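Local coordinates for protein peroxisomal acyl-coenzyme A oxidase 1 (Arabidopsis thaliana, PDB 1W07) that catalyses the FAD-dependent desaturation of long- and medium-chain acyl-CoAs to 2-trans-enoyl-CoAs, passing the electrons to oxygen to give hydrogen peroxide, at residues 300-314 against 322-334. The protein carries 1 engineered substitution. Residues are numbered along the deposited sequence; the frame is centred on the assembly and turned at random.
Sequences VCIATRYSAVRRQFG and TQVIDYKTQQNRL. With FAD (flavin-adenine dinucleotide), chain C.
Ser307 and Gln330 meet where two antiparallel helices face each other beside the FAD adenosine. Gln330 NE2 points almost straight at Ser307 OG (3.1 Å, 171° at the hydrogen), with the hydroxyl in the amide plane. Ser307 OG donates to Ala303 O (2.6 Å), and Gln330 NE2 also bonds to Leu398 O; this fixes the rotation of the amide and turns Gln330 OE1 to the ribose hydroxyl O3B of FAD at 2.7 Å. Leu334 is a knob in the hole formed by Val300, Ala303, Thr304 and Ser307; with its CG anti to the backbone N, both methyls rest against Thr304 OG1.

At the other end, Gln323 runs out extended and lays its NE2 on a lone pair of Ala308 O (2.8 Å), in the planes of both groups. The Arg311 guanidinium stacks on this chain, one face over Gln323 CG and its plane 26° from the amide, while its NH1 bonds to Glu321 O. A single backbone bridge pairs Arg311 with Gln323. Tyr327 OH donates to Gln312 O at 2.7 Å, which steadies the ring as one face lies against the adenine; Phe313 brings its ring edge to N7A of that base. Arg310, bent at chi2, sends NE to the phosphate oxygen O2A of FAD (2.7 Å).

The contact forms one wall of the adenosine-diphosphate end of the FAD site, which the second subunit completes; Gln312 reaches Gly141, Gly143 and Asn145 of that subunit. Helices 278-309 and 328-363 run at 169° in these short segments; helix 370-398 packs on Val300 and Leu334, and helix 600-605 covers Thr304 and Ile325.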
ATOM      1  N   VAL B 300      -2.919 -12.252  -6.611  1.00 11.14           N
ATOM      2  CA  VAL B 300      -3.510 -12.305  -7.961  1.00 10.41           C
ATOM      3  C   VAL B 300      -4.598 -13.399  -8.057  1.00 11.82           C
ATOM      4  O   VAL B 300      -5.618 -13.211  -8.730  1.00 13.15           O
ATOM      5  CB  VAL B 300      -2.413 -12.573  -9.030  1.00 12.36           C
ATOM      6  CG1 VAL B 300      -3.043 -12.934 -10.390  1.00 13.63           C
ATOM      7  CG2 VAL B 300      -1.512 -11.325  -9.149  1.00 10.93           C
ATOM      8  N   CYS B 301      -4.380 -14.533  -7.396  1.00 10.86           N
ATOM      9  CA  CYS B 301      -5.357 -15.619  -7.416  1.00  9.38           C
ATOM     10  C   CYS B 301      -6.659 -15.103  -6.794  1.00 10.91           C
ATOM     11  O   CYS B 301      -7.743 -15.316  -7.330  1.00  9.87           O
ATOM     12  CB  CYS B 301      -4.821 -16.800  -6.608  1.00 11.73           C
ATOM     13  SG  CYS B 301      -5.923 -18.240  -6.460  1.00 16.78           S
ATOM     14  N   ILE B 302      -6.542 -14.390  -5.675  1.00 12.10           N
ATOM     15  CA  ILE B 302      -7.712 -13.861  -4.985  1.00 11.26           C
ATOM     16  C   ILE B 302      -8.447 -12.830  -5.830  1.00 11.46           C
ATOM     17  O   ILE B 302      -9.662 -12.919  -6.026  1.00 11.83           O
ATOM     18  CB  ILE B 302      -7.310 -13.244  -3.616  1.00 12.59           C
ATOM     19  CG1 ILE B 302      -6.723 -14.347  -2.714  1.00 10.38           C
ATOM     20  CG2 ILE B 302      -8.526 -12.609  -2.953  1.00 16.16           C
ATOM     21  CD1 ILE B 302      -6.058 -13.844  -1.409  1.00  9.91           C
ATOM     22  N   ALA B 303      -7.713 -11.847  -6.332  1.00 10.09           N
ATOM     23  CA  ALA B 303      -8.331 -10.802  -7.127  1.00 11.43           C
ATOM     24  C   ALA B 303      -8.895 -11.345  -8.429  1.00 13.70           C
ATOM     25  O   ALA B 303      -9.972 -10.907  -8.862  1.00 15.43           O
ATOM     26  CB  ALA B 303      -7.322  -9.663  -7.398  1.00  9.34           C
ATOM     27  N   THR B 304      -8.215 -12.314  -9.050  1.00 11.78           N
ATOM     28  CA  THR B 304      -8.711 -12.887 -10.308  1.00 12.85           C
ATOM     29  C   THR B 304     -10.031 -13.631 -10.092  1.00 13.65           C
ATOM     30  O   THR B 304     -10.994 -13.418 -10.827  1.00 11.27           O
ATOM     31  CB  THR B 304      -7.651 -13.843 -10.975  1.00 10.65           C
ATOM     32  OG1 THR B 304      -6.469 -13.102 -11.292  1.00 11.10           O
ATOM     33  CG2 THR B 304      -8.197 -14.428 -12.268  1.00 10.28           C
ATOM     34  N   ARG B 305     -10.096 -14.494  -9.082  1.00 13.02           N
ATOM     35  CA  ARG B 305     -11.336 -15.221  -8.837  1.00 13.12           C
ATOM     36  C   ARG B 305     -12.454 -14.263  -8.448  1.00 13.47           C
ATOM     37  O   ARG B 305     -13.557 -14.332  -8.996  1.00 13.21           O
ATOM     38  CB  ARG B 305     -11.123 -16.283  -7.750  1.00 12.78           C
ATOM     39  CG  ARG B 305     -10.207 -17.427  -8.180  1.00 11.60           C
ATOM     40  CD  ARG B 305      -9.994 -18.417  -7.049  1.00 11.69           C
ATOM     41  NE  ARG B 305      -9.259 -19.597  -7.492  1.00  9.01           N
ATOM     42  CZ  ARG B 305      -8.684 -20.472  -6.680  1.00 10.35           C
ATOM     43  NH1 ARG B 305      -8.038 -21.514  -7.184  1.00 18.61           N
ATOM     44  NH2 ARG B 305      -8.745 -20.302  -5.369  1.00  6.72           N
ATOM     45  N   TYR B 306     -12.188 -13.354  -7.511  1.00 12.88           N
ATOM     46  CA  TYR B 306     -13.237 -12.417  -7.140  1.00 11.62           C
ATOM     47  C   TYR B 306     -13.687 -11.554  -8.323  1.00 12.39           C
ATOM     48  O   TYR B 306     -14.856 -11.180  -8.405  1.00 12.07           O
ATOM     49  CB  TYR B 306     -12.780 -11.513  -6.006  1.00 11.16           C
ATOM     50  CG  TYR B 306     -13.876 -10.590  -5.536  1.00 15.44           C
ATOM     51  CD1 TYR B 306     -14.995 -11.092  -4.864  1.00 11.43           C
ATOM     52  CD2 TYR B 306     -13.810  -9.217  -5.771  1.00 15.56           C
ATOM     53  CE1 TYR B 306     -16.014 -10.244  -4.436  1.00 14.86           C
ATOM     54  CE2 TYR B 306     -14.826  -8.365  -5.350  1.00 12.62           C
ATOM     55  CZ  TYR B 306     -15.919  -8.881  -4.685  1.00 14.92           C
ATOM     56  OH  TYR B 306     -16.919  -8.032  -4.268  1.00 15.23           O
ATOM     57  N   SER B 307     -12.767 -11.224  -9.229  1.00 12.30           N
ATOM     58  CA  SER B 307     -13.102 -10.393 -10.393  1.00 14.21           C
ATOM     59  C   SER B 307     -14.043 -11.132 -11.341  1.00 12.71           C
ATOM     60  O   SER B 307     -14.813 -10.516 -12.074  1.00 14.95           O
ATOM     61  CB  SER B 307     -11.840  -9.988 -11.158  1.00 13.66           C
ATOM     62  OG  SER B 307     -11.025  -9.104 -10.401  1.00 15.28           O
ATOM     63  N   ALA B 308     -13.966 -12.455 -11.322  1.00 14.02           N
ATOM     64  CA  ALA B 308     -14.813 -13.291 -12.168  1.00 15.12           C
ATOM     65  C   ALA B 308     -16.177 -13.500 -11.513  1.00 15.42           C
ATOM     66  O   ALA B 308     -17.168 -13.766 -12.194  1.00 16.38           O
ATOM     67  CB  ALA B 308     -14.144 -14.631 -12.416  1.00 14.97           C
ATOM     68  N   VAL B 309     -16.221 -13.382 -10.189  1.00 14.65           N
ATOM     69  CA  VAL B 309     -17.477 -13.556  -9.457  1.00 14.73           C
ATOM     70  C   VAL B 309     -18.237 -12.235  -9.368  1.00 15.84           C
ATOM     71  O   VAL B 309     -19.446 -12.187  -9.594  1.00 18.47           O
ATOM     72  CB  VAL B 309     -17.232 -14.063  -8.011  1.00 14.52           C
ATOM     73  CG1 VAL B 309     -18.511 -13.956  -7.199  1.00 17.84           C
ATOM     74  CG2 VAL B 309     -16.749 -15.511  -8.030  1.00 11.67           C
ATOM     75  N   ARG B 310     -17.519 -11.168  -9.044  1.00 12.66           N
ATOM     76  CA  ARG B 310     -18.137  -9.857  -8.905  1.00 15.51           C
ATOM     77  C   ARG B 310     -18.662  -9.266 -10.216  1.00 16.48           C
ATOM     78  O   ARG B 310     -17.941  -9.181 -11.214  1.00 16.09           O
ATOM     79  CB  ARG B 310     -17.137  -8.891  -8.272  1.00 14.27           C
ATOM     80  CG  ARG B 310     -17.666  -7.480  -8.061  1.00 16.93           C
ATOM     81  CD  ARG B 310     -18.763  -7.421  -6.996  1.00 15.22           C
ATOM     82  NE  ARG B 310     -19.133  -6.040  -6.704  1.00 12.49           N
ATOM     83  CZ  ARG B 310     -19.907  -5.662  -5.686  1.00 18.82           C
ATOM     84  NH1 ARG B 310     -20.403  -6.563  -4.837  1.00 14.14           N
ATOM     85  NH2 ARG B 310     -20.194  -4.374  -5.508  1.00 15.91           N
ATOM     86  N   ARG B 311     -19.932  -8.874 -10.214  1.00 16.40           N
ATOM     87  CA  ARG B 311     -20.556  -8.263 -11.382  1.00 17.54           C
ATOM     88  C   ARG B 311     -21.025  -6.880 -10.959  1.00 21.29           C
ATOM     89  O   ARG B 311     -21.564  -6.702  -9.856  1.00 19.71           O
ATOM     90  CB  ARG B 311     -21.749  -9.100 -11.873  1.00 22.03           C
ATOM     91  CG  ARG B 311     -21.370 -10.460 -12.485  1.00 20.72           C
ATOM     92  CD  ARG B 311     -22.597 -11.364 -12.653  1.00 18.46           C
ATOM     93  NE  ARG B 311     -22.262 -12.684 -13.199  1.00 17.58           N
ATOM     94  CZ  ARG B 311     -22.010 -12.931 -14.484  1.00 18.82           C
ATOM     95  NH1 ARG B 311     -22.053 -11.955 -15.385  1.00 21.25           N
ATOM     96  NH2 ARG B 311     -21.718 -14.165 -14.870  1.00 17.70           N
ATOM     97  N   GLN B 312     -20.811  -5.889 -11.819  1.00 17.49           N
ATOM     98  CA  GLN B 312     -21.228  -4.534 -11.480  1.00 18.74           C
ATOM     99  C   GLN B 312     -21.333  -3.708 -12.758  1.00 19.60           C
ATOM    100  O   GLN B 312     -20.371  -3.606 -13.522  1.00 20.54           O
ATOM    101  CB  GLN B 312     -20.211  -3.906 -10.515  1.00 14.53           C
ATOM    102  CG  GLN B 312     -20.738  -2.725  -9.679  1.00 14.39           C
ATOM    103  CD  GLN B 312     -21.639  -3.136  -8.507  1.00 17.30           C
ATOM    104  OE1 GLN B 312     -22.071  -2.290  -7.712  1.00 13.83           O
ATOM    105  NE2 GLN B 312     -21.929  -4.429  -8.401  1.00 15.64           N
ATOM    106  N   PHE B 313     -22.498  -3.108 -12.975  1.00 20.07           N
ATOM    107  CA  PHE B 313     -22.742  -2.300 -14.166  1.00 20.05           C
ATOM    108  C   PHE B 313     -22.779  -3.204 -15.390  1.00 23.58           C
ATOM    109  O   PHE B 313     -22.644  -4.428 -15.278  1.00 22.07           O
ATOM    110  CB  PHE B 313     -21.650  -1.241 -14.361  1.00 21.74           C
ATOM    111  CG  PHE B 313     -21.598  -0.196 -13.274  1.00 20.86           C
ATOM    112  CD1 PHE B 313     -20.591  -0.215 -12.307  1.00 19.81           C
ATOM    113  CD2 PHE B 313     -22.526   0.841 -13.245  1.00 21.11           C
ATOM    114  CE1 PHE B 313     -20.505   0.790 -11.335  1.00 17.80           C
ATOM    115  CE2 PHE B 313     -22.450   1.852 -12.275  1.00 21.35           C
ATOM    116  CZ  PHE B 313     -21.442   1.830 -11.321  1.00 19.50           C
ATOM    117  N   GLY B 314     -22.960  -2.598 -16.562  1.00 24.61           N
ATOM    118  CA  GLY B 314     -23.014  -3.373 -17.790  1.00 27.56           C
ATOM    119  C   GLY B 314     -24.159  -4.371 -17.850  1.00 30.51           C
ATOM    120  O   GLY B 314     -24.013  -5.442 -18.437  1.00 31.31           O
ATOM    121  N   THR B 322     -22.291  -7.297 -15.841  1.00 18.39           N
ATOM    122  CA  THR B 322     -21.026  -7.824 -16.362  1.00 16.23           C
ATOM    123  C   THR B 322     -19.976  -8.123 -15.285  1.00 14.63           C
ATOM    124  O   THR B 322     -19.803  -7.352 -14.339  1.00 13.39           O
ATOM    125  CB  THR B 322     -20.394  -6.801 -17.352  1.00 17.66           C
ATOM    126  OG1 THR B 322     -21.374  -6.413 -18.325  1.00 16.89           O
ATOM    127  CG2 THR B 322     -19.176  -7.391 -18.054  1.00 20.60           C
ATOM    128  N   GLN B 323     -19.247  -9.223 -15.445  1.00 14.87           N
ATOM    129  CA  GLN B 323     -18.179  -9.574 -14.511  1.00 14.79           C
ATOM    130  C   GLN B 323     -17.128  -8.462 -14.610  1.00 15.43           C
ATOM    131  O   GLN B 323     -16.736  -8.067 -15.719  1.00 15.83           O
ATOM    132  CB  GLN B 323     -17.572 -10.912 -14.913  1.00 12.18           C
ATOM    133  CG  GLN B 323     -18.526 -12.083 -14.756  1.00 17.52           C
ATOM    134  CD  GLN B 323     -18.076 -13.282 -15.555  1.00 16.78           C
ATOM    135  OE1 GLN B 323     -18.292 -13.343 -16.764  1.00 20.27           O
ATOM    136  NE2 GLN B 323     -17.420 -14.227 -14.895  1.00 16.60           N
ATOM    137  N   VAL B 324     -16.659  -7.948 -13.474  1.00 12.05           N
ATOM    138  CA  VAL B 324     -15.695  -6.861 -13.531  1.00 13.26           C
ATOM    139  C   VAL B 324     -14.431  -7.248 -14.261  1.00 11.77           C
ATOM    140  O   VAL B 324     -13.773  -6.395 -14.857  1.00 12.10           O
ATOM    141  CB  VAL B 324     -15.348  -6.290 -12.118  1.00 14.57           C
ATOM    142  CG1 VAL B 324     -16.608  -5.692 -11.501  1.00 13.40           C
ATOM    143  CG2 VAL B 324     -14.727  -7.362 -11.230  1.00  9.56           C
ATOM    144  N   ILE B 325     -14.109  -8.539 -14.260  1.00 11.98           N
ATOM    145  CA  ILE B 325     -12.909  -9.002 -14.945  1.00 12.29           C
ATOM    146  C   ILE B 325     -12.989  -8.798 -16.465  1.00 14.38           C
ATOM    147  O   ILE B 325     -11.980  -8.933 -17.163  1.00 14.88           O
ATOM    148  CB  ILE B 325     -12.627 -10.480 -14.634  1.00 14.54           C
ATOM    149  CG1 ILE B 325     -11.193 -10.828 -15.045  1.00 15.68           C
ATOM    150  CG2 ILE B 325     -13.623 -11.379 -15.361  1.00 19.05           C
ATOM    151  CD1 ILE B 325     -10.728 -12.208 -14.558  1.00 15.65           C
ATOM    152  N   ASP B 326     -14.183  -8.475 -16.968  1.00 14.02           N
ATOM    153  CA  ASP B 326     -14.410  -8.217 -18.399  1.00 15.03           C
ATOM    154  C   ASP B 326     -13.999  -6.775 -18.781  1.00 16.10           C
ATOM    155  O   ASP B 326     -13.854  -6.461 -19.956  1.00 17.46           O
ATOM    156  CB  ASP B 326     -15.897  -8.367 -18.756  1.00 17.80           C
ATOM    157  CG  ASP B 326     -16.345  -9.813 -18.942  1.00 20.41           C
ATOM    158  OD1 ASP B 326     -15.583 -10.752 -18.619  1.00 19.42           O
ATOM    159  OD2 ASP B 326     -17.491  -9.996 -19.412  1.00 23.14           O
ATOM    160  N   TYR B 327     -13.849  -5.896 -17.794  1.00 15.25           N
ATOM    161  CA  TYR B 327     -13.496  -4.496 -18.053  1.00 16.38           C
ATOM    162  C   TYR B 327     -12.001  -4.328 -18.299  1.00 17.57           C
ATOM    163  O   TYR B 327     -11.182  -4.830 -17.529  1.00 16.46           O
ATOM    164  CB  TYR B 327     -13.934  -3.619 -16.873  1.00 18.27           C
ATOM    165  CG  TYR B 327     -15.441  -3.549 -16.675  1.00 19.33           C
ATOM    166  CD1 TYR B 327     -16.000  -3.638 -15.397  1.00 16.81           C
ATOM    167  CD2 TYR B 327     -16.306  -3.383 -17.761  1.00 19.44           C
ATOM    168  CE1 TYR B 327     -17.380  -3.570 -15.207  1.00 15.43           C
ATOM    169  CE2 TYR B 327     -17.685  -3.311 -17.580  1.00 20.16           C
ATOM    170  CZ  TYR B 327     -18.217  -3.410 -16.300  1.00 20.51           C
ATOM    171  OH  TYR B 327     -19.585  -3.409 -16.130  1.00 16.49           O
ATOM    172  N   LYS B 328     -11.643  -3.618 -19.371  1.00 16.33           N
ATOM    173  CA  LYS B 328     -10.245  -3.403 -19.730  1.00 16.37           C
ATOM    174  C   LYS B 328      -9.396  -2.754 -18.637  1.00 12.92           C
ATOM    175  O   LYS B 328      -8.212  -3.047 -18.529  1.00 14.21           O
ATOM    176  CB  LYS B 328     -10.156  -2.619 -21.053  1.00 16.22           C
ATOM    177  CG  LYS B 328     -10.294  -3.517 -22.285  1.00 18.16           C
ATOM    178  CD  LYS B 328      -9.097  -4.463 -22.386  1.00 15.39           C
ATOM    179  CE  LYS B 328      -9.229  -5.524 -23.490  1.00 19.12           C
ATOM    180  NZ  LYS B 328     -10.182  -6.639 -23.193  1.00 14.01           N
ATOM    181  N   THR B 329      -9.991  -1.880 -17.829  1.00 14.46           N
ATOM    182  CA  THR B 329      -9.285  -1.238 -16.720  1.00 13.71           C
ATOM    183  C   THR B 329      -8.949  -2.308 -15.664  1.00 16.83           C
ATOM    184  O   THR B 329      -7.872  -2.298 -15.061  1.00 17.84           O
ATOM    185  CB  THR B 329     -10.152  -0.202 -16.032  1.00 15.86           C
ATOM    186  OG1 THR B 329     -11.438  -0.777 -15.795  1.00 15.51           O
ATOM    187  CG2 THR B 329     -10.289   1.071 -16.886  1.00 18.99           C
ATOM    188  N   GLN B 330      -9.877  -3.228 -15.412  1.00 16.46           N
ATOM    189  CA  GLN B 330      -9.635  -4.291 -14.436  1.00 14.42           C
ATOM    190  C   GLN B 330      -8.502  -5.178 -14.977  1.00 13.29           C
ATOM    191  O   GLN B 330      -7.599  -5.566 -14.236  1.00 12.82           O
ATOM    192  CB  GLN B 330     -10.920  -5.118 -14.229  1.00 15.16           C
ATOM    193  CG  GLN B 330     -10.945  -6.038 -12.989  1.00 12.85           C
ATOM    194  CD  GLN B 330     -11.179  -5.272 -11.699  1.00 14.43           C
ATOM    195  OE1 GLN B 330     -11.243  -4.045 -11.704  1.00 14.38           O
ATOM    196  NE2 GLN B 330     -11.305  -5.995 -10.585  1.00 10.42           N
ATOM    197  N   GLN B 331      -8.547  -5.479 -16.275  1.00 11.87           N
ATOM    198  CA  GLN B 331      -7.537  -6.332 -16.919  1.00 14.79           C
ATOM    199  C   GLN B 331      -6.144  -5.680 -16.941  1.00 12.63           C
ATOM    200  O   GLN B 331      -5.118  -6.349 -16.717  1.00 14.74           O
ATOM    201  CB  GLN B 331      -7.982  -6.668 -18.350  1.00 13.71           C
ATOM    202  CG  GLN B 331      -9.392  -7.271 -18.407  1.00 14.02           C
ATOM    203  CD  GLN B 331      -9.813  -7.703 -19.800  1.00 17.67           C
ATOM    204  OE1 GLN B 331      -9.214  -7.295 -20.802  1.00 15.74           O
ATOM    205  NE2 GLN B 331     -10.862  -8.516 -19.875  1.00 12.01           N
ATOM    206  N   ASN B 332      -6.123  -4.378 -17.209  1.00 11.38           N
ATOM    207  CA  ASN B 332      -4.886  -3.601 -17.268  1.00 12.59           C
ATOM    208  C   ASN B 332      -4.240  -3.475 -15.891  1.00 14.05           C
ATOM    209  O   ASN B 332      -3.042  -3.230 -15.780  1.00 16.54           O
ATOM    210  CB  ASN B 332      -5.176  -2.208 -17.831  1.00 11.72           C
ATOM    211  CG  ASN B 332      -3.913  -1.400 -18.077  1.00 16.28           C
ATOM    212  OD1 ASN B 332      -3.003  -1.853 -18.770  1.00 15.83           O
ATOM    213  ND2 ASN B 332      -3.848  -0.202 -17.501  1.00 13.43           N
ATOM    214  N   ARG B 333      -5.034  -3.645 -14.841  1.00 15.68           N
ATOM    215  CA  ARG B 333      -4.499  -3.550 -13.481  1.00 17.09           C
ATOM    216  C   ARG B 333      -4.113  -4.932 -12.930  1.00 16.73           C
ATOM    217  O   ARG B 333      -3.117  -5.075 -12.207  1.00 15.18           O
ATOM    218  CB  ARG B 333      -5.540  -2.898 -12.557  1.00 18.17           C
ATOM    219  CG  ARG B 333      -5.826  -1.425 -12.883  1.00 16.03           C
ATOM    220  CD  ARG B 333      -7.201  -0.988 -12.374  1.00 15.56           C
ATOM    221  NE  ARG B 333      -7.274  -0.972 -10.920  1.00 21.03           N
ATOM    222  CZ  ARG B 333      -8.409  -0.877 -10.229  1.00 21.93           C
ATOM    223  NH1 ARG B 333      -9.575  -0.795 -10.860  1.00 23.42           N
ATOM    224  NH2 ARG B 333      -8.383  -0.862  -8.900  1.00 21.76           N
ATOM    225  N   LEU B 334      -4.890  -5.944 -13.302  1.00 15.12           N
ATOM    226  CA  LEU B 334      -4.689  -7.306 -12.816  1.00 12.80           C
ATOM    227  C   LEU B 334      -3.786  -8.200 -13.655  1.00 13.47           C
ATOM    228  O   LEU B 334      -2.903  -8.861 -13.118  1.00 14.68           O
ATOM    229  CB  LEU B 334      -6.058  -7.982 -12.665  1.00 12.40           C
ATOM    230  CG  LEU B 334      -6.096  -9.487 -12.341  1.00 12.26           C
ATOM    231  CD1 LEU B 334      -5.563  -9.743 -10.941  1.00 11.63           C
ATOM    232  CD2 LEU B 334      -7.531  -9.971 -12.460  1.00 14.51           C
TER
HETATM  233  PA  FAD C1660     -17.209  -2.344  -7.282  1.00 21.64           P
HETATM  234  O1A FAD C1660     -17.928  -1.192  -7.873  1.00 24.42           O
HETATM  235  O2A FAD C1660     -17.891  -3.657  -7.227  1.00 17.34           O
HETATM  236  O5B FAD C1660     -15.793  -2.496  -8.031  1.00 22.19           O
HETATM  237  C5B FAD C1660     -14.958  -3.640  -7.830  1.00 19.47           C
HETATM  238  C4B FAD C1660     -13.872  -3.684  -8.911  1.00 19.76           C
HETATM  239  O4B FAD C1660     -14.552  -3.609 -10.181  1.00 15.69           O
HETATM  240  C3B FAD C1660     -12.973  -2.446  -8.830  1.00 16.85           C
HETATM  241  O3B FAD C1660     -11.699  -2.738  -9.412  1.00 18.44           O
HETATM  242  C2B FAD C1660     -13.741  -1.443  -9.688  1.00 17.50           C
HETATM  243  O2B FAD C1660     -12.833  -0.483 -10.233  1.00 17.74           O
HETATM  244  C1B FAD C1660     -14.185  -2.374 -10.820  1.00 15.32           C
HETATM  245  N9A FAD C1660     -15.344  -1.816 -11.549  1.00 19.44           N
HETATM  246  C8A FAD C1660     -16.603  -1.786 -11.108  1.00 21.05           C
HETATM  247  N7A FAD C1660     -17.389  -1.234 -12.029  1.00 18.63           N
HETATM  248  C5A FAD C1660     -16.625  -0.918 -13.072  1.00 20.55           C
HETATM  249  C6A FAD C1660     -16.892  -0.333 -14.303  1.00 19.52           C
HETATM  250  N6A FAD C1660     -18.133   0.001 -14.640  1.00 21.18           N
HETATM  251  N1A FAD C1660     -15.831  -0.142 -15.197  1.00 22.83           N
HETATM  252  C2A FAD C1660     -14.539  -0.545 -14.835  1.00 19.60           C
HETATM  253  N3A FAD C1660     -14.325  -1.096 -13.651  1.00 20.43           N
HETATM  254  C4A FAD C1660     -15.323  -1.288 -12.774  1.00 19.44           C
HETATM  255  N1  FAD C1660     -21.992   2.369   2.026  1.00 13.38           N
HETATM  256  C2  FAD C1660     -23.144   2.919   2.603  1.00 18.64           C
HETATM  257  O2  FAD C1660     -24.231   2.795   2.046  1.00 19.46           O
HETATM  258  N3  FAD C1660     -23.042   3.566   3.843  1.00 15.09           N
HETATM  259  C4  FAD C1660     -21.806   3.646   4.500  1.00 20.12           C
HETATM  260  O4  FAD C1660     -21.729   4.209   5.589  1.00 20.62           O
HETATM  261  C4X FAD C1660     -20.670   3.094   3.920  1.00 17.01           C
HETATM  262  N5  FAD C1660     -19.443   3.113   4.598  1.00 17.67           N
HETATM  263  C5X FAD C1660     -18.300   2.530   4.037  1.00 13.91           C
HETATM  264  C6  FAD C1660     -17.126   2.437   4.777  1.00  7.99           C
HETATM  265  C7  FAD C1660     -16.040   1.719   4.276  1.00 13.11           C
HETATM  266  C7M FAD C1660     -14.777   1.590   5.131  1.00 10.62           C
HETATM  267  C8  FAD C1660     -16.127   1.104   3.026  1.00 13.47           C
HETATM  268  C8M FAD C1660     -14.972   0.268   2.464  1.00 11.11           C
HETATM  269  C9  FAD C1660     -17.298   1.217   2.283  1.00 14.89           C
HETATM  270  C9A FAD C1660     -18.390   1.927   2.781  1.00 12.03           C
HETATM  271  N10 FAD C1660     -19.602   1.956   2.079  1.00 14.57           N
HETATM  272  C10 FAD C1660     -20.760   2.464   2.684  1.00 16.03           C
HETATM  273  C1' FAD C1660     -19.701   1.370   0.720  1.00 16.49           C
HETATM  274  C2' FAD C1660     -19.037   2.330  -0.274  1.00 17.93           C
HETATM  275  O2' FAD C1660     -19.598   3.637  -0.122  1.00 22.28           O
HETATM  276  C3' FAD C1660     -19.156   1.911  -1.743  1.00 22.00           C
HETATM  277  O3' FAD C1660     -20.534   1.749  -2.094  1.00 26.03           O
HETATM  278  C4' FAD C1660     -18.405   0.613  -2.047  1.00 20.10           C
HETATM  279  O4' FAD C1660     -17.140   0.579  -1.383  1.00 19.62           O
HETATM  280  C5' FAD C1660     -18.188   0.483  -3.554  1.00 20.94           C
HETATM  281  O5' FAD C1660     -17.280  -0.587  -3.814  1.00 24.70           O
HETATM  282  P   FAD C1660     -17.766  -1.925  -4.561  1.00 22.99           P
HETATM  283  O1P FAD C1660     -17.492  -3.060  -3.652  1.00 24.21           O
HETATM  284  O2P FAD C1660     -19.146  -1.728  -5.058  1.00 22.72           O
HETATM  285  O3P FAD C1660     -16.732  -1.970  -5.792  1.00 23.70           O